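Long-range contact in plastocyanin (PDB 1KDI), which carries electrons from the cytochrome b6-f complex to P700 of photosystem I by means of a bound copper ion: residues A52-A57 with K76-G81. Numbering follows the deposited sequence.
Sequences ASELKA and KVSTPG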
loop_
_atom_site.group_PDB
_atom_site.type_symbol
_atom_site.label_atom_id
_atom_site.label_comp_id
_atom_site.label_asym_id
_atom_site.label_seq_id
_atom_site.Cartn_x
_atom_site.Cartn_y
_atom_site.Cartn_z
ATOM N N ALA A 52 -3.159 10.368 -10.792
ATOM C CA ALA A 52 -2.082 10.818 -9.909
ATOM C C ALA A 52 -2.598 11.412 -8.611
ATOM O O ALA A 52 -2.050 11.041 -7.553
ATOM C CB ALA A 52 -1.206 11.868 -10.575
ATOM N N SER A 53 -3.646 12.247 -8.558
ATOM C CA SER A 53 -4.181 12.671 -7.281
ATOM C C SER A 53 -4.718 11.581 -6.409
ATOM O O SER A 53 -4.601 11.642 -5.187
ATOM C CB SER A 53 -5.316 13.631 -7.419
ATOM O OG SER A 53 -4.700 14.683 -8.118
ATOM N N GLU A 54 -5.332 10.592 -7.052
ATOM C CA GLU A 54 -5.951 9.489 -6.351
ATOM C C GLU A 54 -4.908 8.590 -5.673
ATOM O O GLU A 54 -5.032 8.257 -4.510
ATOM C CB GLU A 54 -6.779 8.791 -7.410
ATOM C CG GLU A 54 -7.506 7.590 -6.932
ATOM C CD GLU A 54 -8.536 7.134 -7.943
ATOM O OE1 GLU A 54 -8.207 6.877 -9.090
ATOM O OE2 GLU A 54 -9.679 7.042 -7.571
ATOM N N LEU A 55 -3.863 8.247 -6.401
ATOM C CA LEU A 55 -2.735 7.458 -5.951
ATOM C C LEU A 55 -1.954 8.151 -4.851
ATOM O O LEU A 55 -1.572 7.510 -3.862
ATOM C CB LEU A 55 -1.885 7.182 -7.166
ATOM C CG LEU A 55 -1.983 5.871 -7.853
ATOM C CD1 LEU A 55 -3.324 5.239 -7.730
ATOM C CD2 LEU A 55 -1.631 6.106 -9.259
ATOM N N LYS A 56 -1.762 9.483 -4.970
ATOM C CA LYS A 56 -1.141 10.258 -3.890
ATOM C C LYS A 56 -2.018 10.257 -2.661
ATOM O O LYS A 56 -1.515 9.978 -1.584
ATOM C CB LYS A 56 -0.893 11.705 -4.320
ATOM C CG LYS A 56 0.357 11.717 -5.164
ATOM C CD LYS A 56 0.754 13.155 -5.424
ATOM C CE LYS A 56 2.230 13.230 -5.841
ATOM N NZ LYS A 56 2.708 14.614 -5.915
ATOM N N ALA A 57 -3.323 10.520 -2.722
ATOM C CA ALA A 57 -4.208 10.419 -1.588
ATOM C C ALA A 57 -4.303 9.013 -1.002
ATOM O O ALA A 57 -4.709 8.815 0.133
ATOM C CB ALA A 57 -5.600 10.833 -1.997
ATOM N N LYS A 76 -8.380 3.951 -0.943
ATOM C CA LYS A 76 -9.504 3.705 -1.871
ATOM C C LYS A 76 -9.105 4.259 -3.225
ATOM O O LYS A 76 -8.658 5.407 -3.324
ATOM C CB LYS A 76 -10.799 4.429 -1.555
ATOM C CG LYS A 76 -11.476 4.129 -0.262
ATOM C CD LYS A 76 -12.865 4.678 -0.329
ATOM C CE LYS A 76 -13.516 4.217 0.941
ATOM N NZ LYS A 76 -14.857 4.743 1.073
ATOM N N VAL A 77 -9.171 3.456 -4.267
ATOM C CA VAL A 77 -8.823 3.856 -5.600
ATOM C C VAL A 77 -10.072 3.417 -6.399
ATOM O O VAL A 77 -10.653 2.326 -6.255
ATOM C CB VAL A 77 -7.532 3.120 -6.025
ATOM C CG1 VAL A 77 -7.145 3.423 -7.469
ATOM C CG2 VAL A 77 -6.381 3.596 -5.123
ATOM N N SER A 78 -10.652 4.345 -7.135
ATOM C CA SER A 78 -11.789 4.019 -7.968
ATOM C C SER A 78 -11.512 3.869 -9.466
ATOM O O SER A 78 -12.380 3.323 -10.160
ATOM C CB SER A 78 -12.860 5.075 -7.661
ATOM O OG SER A 78 -12.436 6.427 -7.700
ATOM N N THR A 79 -10.336 4.257 -9.988
ATOM C CA THR A 79 -10.012 4.071 -11.385
ATOM C C THR A 79 -9.496 2.641 -11.713
ATOM O O THR A 79 -8.499 2.181 -11.135
ATOM C CB THR A 79 -8.963 5.136 -11.792
ATOM O OG1 THR A 79 -9.500 6.411 -11.452
ATOM C CG2 THR A 79 -8.604 5.071 -13.263
ATOM N N PRO A 80 -10.130 1.887 -12.639
ATOM C CA PRO A 80 -9.652 0.605 -13.092
ATOM C C PRO A 80 -8.238 0.600 -13.602
ATOM O O PRO A 80 -7.866 1.466 -14.378
ATOM C CB PRO A 80 -10.664 0.231 -14.127
ATOM C CG PRO A 80 -11.950 0.763 -13.569
ATOM C CD PRO A 80 -11.489 2.136 -13.168
ATOM N N GLY A 81 -7.431 -0.382 -13.240
ATOM C CA GLY A 81 -6.083 -0.487 -13.757
ATOM C C GLY A 81 -5.280 -1.257 -12.734
ATOM O O GLY A 81 -5.867 -1.751 -11.767
HETATM O O HOH W 1 -7.529 8.108 -3.033
#
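The short helix 49-57 of plastocyanin meets the loop between strands 72-75 and 81-86 chiefly through the carboxylate of Glu54, which is bonded by Ser78 and Thr79. Glu54 CG lies anti to its own backbone N (chi1 179°) and the chain stays extended beyond it, which carries the carboxylate off the helix as far as the loop. The two carboxylate oxygens divide the donors. Glu54 OE2 accepts twice from Ser78: Ser78 OG lies 2.8 Å away, nearly in line with the C-O bond, while Ser78 N, at 2.9 Å, comes from above the carboxylate plane, 61° out of it, in a nearly straight bond (N-H...O 165°). Thr79 OG1 donates a hydrogen bond to the syn lone pair of Glu54 OE1, 2.7 Å away, and Thr79 N adds a weak bond to the same oxygen. In this cupredoxin beta-sandwich the loop joins an edge strand of one sheet, 72-75, to an inner strand of the other, 81-86. Alongside the polar grip, Leu55 CD1 touches Val77 CG1 at 4.2 Å, and both side chains also rest on Tyr83 of strand 81-86, giving the contact a buried apolar flank. At the Lys76 end, one water donates to Glu54 O and Lys76 O, 2.9 Å from each, bridging the two backbones.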